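Local coordinates for pyrroline carboxylate reductase (Plasmodium falciparum, PDB 2RCY) that reduces pyrroline-5-carboxylate to proline, the last step of proline synthesis, using NAD(P)H as hydride donor, and is seen here with NADP bound, at the interface of chains A and B. Numbering follows the deposited sequence. Chains: chain A/B, Pyrroline carboxylate reductase.

Contact 1: the interface of chains A and B. Residues chain A 204-205, 208-209; chain B 116-117, 120, 174.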
loop_
_atom_site.group_PDB
_atom_site.type_symbol
_atom_site.label_atom_id
_atom_site.label_comp_id
_atom_site.label_asym_id
_atom_site.label_seq_id
_atom_site.Cartn_x
_atom_site.Cartn_y
_atom_site.Cartn_z
ATOM N N GLY A 204 -26.692 -16.407 -16.919
ATOM C CA GLY A 204 -26.783 -17.734 -16.324
ATOM C C GLY A 204 -26.577 -17.737 -14.822
ATOM O O GLY A 204 -27.237 -18.490 -14.106
ATOM N N SER A 205 -25.661 -16.893 -14.349
ATOM C CA SER A 205 -25.353 -16.782 -12.923
ATOM C C SER A 205 -26.524 -16.220 -12.117
ATOM O O SER A 205 -26.844 -16.735 -11.046
ATOM C CB SER A 205 -24.108 -15.923 -12.706
ATOM O OG SER A 205 -22.994 -16.463 -13.389
HETATM N N MSE A 208 -29.262 -18.804 -11.834
HETATM C CA MSE A 208 -28.876 -19.811 -10.846
HETATM C C MSE A 208 -29.228 -19.374 -9.427
HETATM O O MSE A 208 -29.712 -20.177 -8.635
HETATM C CB MSE A 208 -27.379 -20.109 -10.935
HETATM C CG MSE A 208 -26.952 -20.919 -12.154
HETATM SE SE MSE A 208 -27.471 -22.803 -12.117
HETATM C CE MSE A 208 -26.821 -23.284 -10.352
ATOM N N VAL A 209 -28.982 -18.103 -9.118
ATOM C CA VAL A 209 -29.301 -17.535 -7.807
ATOM C C VAL A 209 -30.810 -17.558 -7.553
ATOM O O VAL A 209 -31.260 -17.934 -6.468
ATOM C CB VAL A 209 -28.753 -16.087 -7.653
ATOM C CG1 VAL A 209 -29.069 -15.526 -6.270
ATOM C CG2 VAL A 209 -27.254 -16.047 -7.901
ATOM N N THR B 116 -21.564 -24.001 -14.848
ATOM C CA THR B 116 -22.680 -24.559 -14.071
ATOM C C THR B 116 -24.093 -24.042 -14.410
ATOM O O THR B 116 -25.053 -24.799 -14.277
ATOM C CB THR B 116 -22.439 -24.464 -12.542
ATOM O OG1 THR B 116 -22.317 -23.091 -12.147
ATOM C CG2 THR B 116 -21.186 -25.224 -12.139
ATOM N N PRO B 117 -24.232 -22.759 -14.827
ATOM C CA PRO B 117 -25.537 -22.247 -15.279
ATOM C C PRO B 117 -26.268 -23.060 -16.362
ATOM O O PRO B 117 -27.415 -22.744 -16.690
ATOM C CB PRO B 117 -25.190 -20.861 -15.818
ATOM C CG PRO B 117 -24.033 -20.444 -15.015
ATOM C CD PRO B 117 -23.218 -21.686 -14.845
ATOM N N VAL B 120 -29.632 -24.738 -15.288
ATOM C CA VAL B 120 -30.890 -24.025 -15.522
ATOM C C VAL B 120 -31.076 -23.649 -16.998
ATOM O O VAL B 120 -31.877 -22.774 -17.334
ATOM C CB VAL B 120 -31.048 -22.784 -14.594
ATOM C CG1 VAL B 120 -31.205 -23.220 -13.141
ATOM C CG2 VAL B 120 -29.877 -21.817 -14.752
ATOM N N TYR B 174 -21.026 -14.395 -8.875
ATOM C CA TYR B 174 -21.588 -14.775 -7.576
ATOM C C TYR B 174 -21.016 -13.930 -6.444
ATOM O O TYR B 174 -21.760 -13.477 -5.573
ATOM C CB TYR B 174 -21.377 -16.262 -7.270
ATOM C CG TYR B 174 -22.147 -17.219 -8.157
ATOM C CD1 TYR B 174 -23.445 -16.933 -8.583
ATOM C CD2 TYR B 174 -21.580 -18.429 -8.548
ATOM C CE1 TYR B 174 -24.144 -17.820 -9.394
ATOM C CE2 TYR B 174 -22.270 -19.318 -9.349
ATOM C CZ TYR B 174 -23.547 -19.014 -9.771
ATOM O OH TYR B 174 -24.212 -19.915 -10.572
#
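A:Gly204 keeps ordinary helical backbone angles (phi -68°, psi -38°) in helix 191-211, and its CA faces B:Pro117 in the 3-10 helix 116-120. A:Met208, one turn further on, faces the same proline, while B:Tyr174 reaches this stretch from helix 169-186 of chain B. The two long helices belong to the helical dimerisation region of the pyrroline-5-carboxylate reductase family.

A:Gly204 has no side chain, and the pyrrolidine ring of B:Pro117 rests directly on its backbone. CB of B:Pro117 lies 3.5 Å from CA of A:Gly204, and CG packs on the carbonyl group.

A:Met208 is modelled as selenomethionine. Its CG is anti to the carbonyl carbon (chi1 -73°), and the chain bends again at chi2 and chi3. This course carries the selenium away from the tyrosine and into the angle between B:Pro117 and B:Val120. SE is 3.7 Å from CA of B:Pro117. It is also 3.7 Å from CG2 of B:Val120, the methyl set between the backbone N and the carbonyl carbon. The carbonyl O of B:Thr116 approaches the selenium more loosely, at 3.8 Å.

B:Tyr174 crosses the inner part of the A:Met208 chain. Its phenol OH packs 3.2 Å from CB of A:Met208, with CG almost as near. Further back on the ring, the CE1 side runs along chain A. CE1 is 3.3 Å from the backbone O of A:Ser205, and it also touches CB of that serine. CG2 of A:Val209 packs 3.9 Å from CE1, with valine and tyrosine side chains running in opposite directions.

Contact 2: the interface of chains A and B. Residues chain A 176, 202, 205-206, 209; chain B 170, 173-174, 177.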
loop_
_atom_site.group_PDB
_atom_site.type_symbol
_atom_site.label_atom_id
_atom_site.label_comp_id
_atom_site.label_asym_id
_atom_site.label_seq_id
_atom_site.Cartn_x
_atom_site.Cartn_y
_atom_site.Cartn_z
ATOM N N PHE A 176 -18.373 -3.610 -14.499
ATOM C CA PHE A 176 -18.053 -5.028 -14.338
ATOM C C PHE A 176 -17.994 -5.705 -15.711
ATOM O O PHE A 176 -16.995 -6.341 -16.052
ATOM C CB PHE A 176 -19.102 -5.692 -13.438
ATOM C CG PHE A 176 -18.769 -7.101 -13.021
ATOM C CD1 PHE A 176 -17.653 -7.371 -12.237
ATOM C CD2 PHE A 176 -19.606 -8.154 -13.377
ATOM C CE1 PHE A 176 -17.358 -8.671 -11.839
ATOM C CE2 PHE A 176 -19.322 -9.459 -12.979
ATOM C CZ PHE A 176 -18.193 -9.717 -12.210
ATOM N N ILE A 202 -23.132 -13.927 -17.118
ATOM C CA ILE A 202 -23.858 -13.186 -16.084
ATOM C C ILE A 202 -25.336 -13.587 -16.049
ATOM O O ILE A 202 -25.899 -13.793 -14.970
ATOM C CB ILE A 202 -23.709 -11.651 -16.253
ATOM C CG1 ILE A 202 -22.233 -11.246 -16.168
ATOM C CG2 ILE A 202 -24.509 -10.918 -15.185
ATOM C CD1 ILE A 202 -21.952 -9.815 -16.582
ATOM N N SER A 205 -25.661 -16.893 -14.349
ATOM C CA SER A 205 -25.353 -16.782 -12.923
ATOM C C SER A 205 -26.524 -16.220 -12.117
ATOM O O SER A 205 -26.844 -16.735 -11.046
ATOM C CB SER A 205 -24.108 -15.923 -12.706
ATOM O OG SER A 205 -22.994 -16.463 -13.389
ATOM N N VAL A 206 -27.153 -15.167 -12.640
ATOM C CA VAL A 206 -28.330 -14.553 -12.017
ATOM C C VAL A 206 -29.478 -15.561 -11.910
ATOM O O VAL A 206 -30.117 -15.677 -10.862
ATOM C CB VAL A 206 -28.781 -13.279 -12.787
ATOM C CG1 VAL A 206 -30.115 -12.757 -12.267
ATOM C CG2 VAL A 206 -27.722 -12.196 -12.682
ATOM N N VAL A 209 -28.982 -18.103 -9.118
ATOM C CA VAL A 209 -29.301 -17.535 -7.807
ATOM C C VAL A 209 -30.810 -17.558 -7.553
ATOM O O VAL A 209 -31.260 -17.934 -6.468
ATOM C CB VAL A 209 -28.753 -16.087 -7.653
ATOM C CG1 VAL A 209 -29.069 -15.526 -6.270
ATOM C CG2 VAL A 209 -27.254 -16.047 -7.901
ATOM N N PRO B 170 -18.912 -17.391 -13.638
ATOM C CA PRO B 170 -20.023 -17.344 -12.685
ATOM C C PRO B 170 -19.576 -17.069 -11.253
ATOM O O PRO B 170 -20.265 -16.350 -10.530
ATOM C CB PRO B 170 -20.654 -18.737 -12.807
ATOM C CG PRO B 170 -20.271 -19.210 -14.153
ATOM C CD PRO B 170 -18.893 -18.670 -14.374
ATOM N N VAL B 173 -19.151 -13.449 -10.774
ATOM C CA VAL B 173 -20.483 -12.850 -10.694
ATOM C C VAL B 173 -21.140 -13.150 -9.345
ATOM O O VAL B 173 -21.732 -12.260 -8.740
ATOM C CB VAL B 173 -21.409 -13.310 -11.858
ATOM C CG1 VAL B 173 -22.739 -12.554 -11.827
ATOM C CG2 VAL B 173 -20.731 -13.112 -13.207
ATOM N N TYR B 174 -21.026 -14.395 -8.875
ATOM C CA TYR B 174 -21.588 -14.775 -7.576
ATOM C C TYR B 174 -21.016 -13.930 -6.444
ATOM O O TYR B 174 -21.760 -13.477 -5.573
ATOM C CB TYR B 174 -21.377 -16.262 -7.270
ATOM C CG TYR B 174 -22.147 -17.219 -8.157
ATOM C CD1 TYR B 174 -23.445 -16.933 -8.583
ATOM C CD2 TYR B 174 -21.580 -18.429 -8.548
ATOM C CE1 TYR B 174 -24.144 -17.820 -9.394
ATOM C CE2 TYR B 174 -22.270 -19.318 -9.349
ATOM C CZ TYR B 174 -23.547 -19.014 -9.771
ATOM O OH TYR B 174 -24.212 -19.915 -10.572
ATOM N N ILE B 177 -22.418 -10.387 -6.806
ATOM C CA ILE B 177 -23.766 -10.401 -6.228
ATOM C C ILE B 177 -23.700 -10.431 -4.696
ATOM O O ILE B 177 -24.402 -9.674 -4.021
ATOM C CB ILE B 177 -24.593 -11.610 -6.760
ATOM C CG1 ILE B 177 -24.883 -11.446 -8.256
ATOM C CG2 ILE B 177 -25.897 -11.779 -5.982
ATOM C CD1 ILE B 177 -25.331 -12.722 -8.958
#
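OG of A:Ser205 is set anti to the carbonyl carbon (chi1 -58°), which turns the hydroxyl toward B:Pro170, and B:Val173 has CG1 anti to its own backbone N (chi1 -174°), which brings that methyl against CB of the serine. The site is a helix-on-helix packing patch of the dimerisation region. Helix 191-211 of chain A crosses helix 169-186 of chain B at a moderate angle, and A:Phe176 adds to it from helix 169-186 of its own chain.

B:Val173 uses its two methyls differently. CG1 lies 3.7 Å from CB of A:Ser205, and it also reaches CG2 of A:Ile202. CG2 turns toward the A:Phe176 end of the patch and lies 3.8 Å from CG1 of A:Ile202. The isoleucine and valine side chains meet at about a right angle, with the methyl against CG1 of the isoleucine.

A:Phe176 closes this end. Its ring presents its edge, not a face, to the valine. CG2 of B:Val173 lies in the ring plane, 3.9 Å from CE2 of A:Phe176. The same methyl is thus held by both A:Phe176 and A:Ile202.

One turn further along helix 169-186, B:Ile177 extends its chain toward A:Val209. Its CD1 stops 4.0 Å from CG2 of that valine, which also packs on B:Tyr174. A:Val206 stands further back, with CG2 at 4.5 Å from CD1 of B:Ile177.

Within chain B, the carbonyl O of B:Pro170 lies over one face of the B:Tyr174 ring, toward its rim. The hydroxyl of A:Ser205 meets the same proline through carbon: OG is 3.2 Å from CA of B:Pro170, with CB of the proline close beside it.

Contact 1 and contact 2 are adjoining parts of one interface, with the centres of their C-alpha atoms about 7 Å apart. They share A:Ser205, A:Val209 and B:Tyr174. Helix 191-211 of chain A runs through both. Contact 2 holds it to the partner's helix 169-186. Contact 1 adds the 3-10 helix 116-120, whose B:Thr116 belongs to the NADP pocket of chain B. This places the dimer packing beside the cofactor pocket and may couple the two. Two-fold symmetry repeats both contacts with the chains exchanged. The deposited assembly holds ten copies, and such pairs are probably its building blocks.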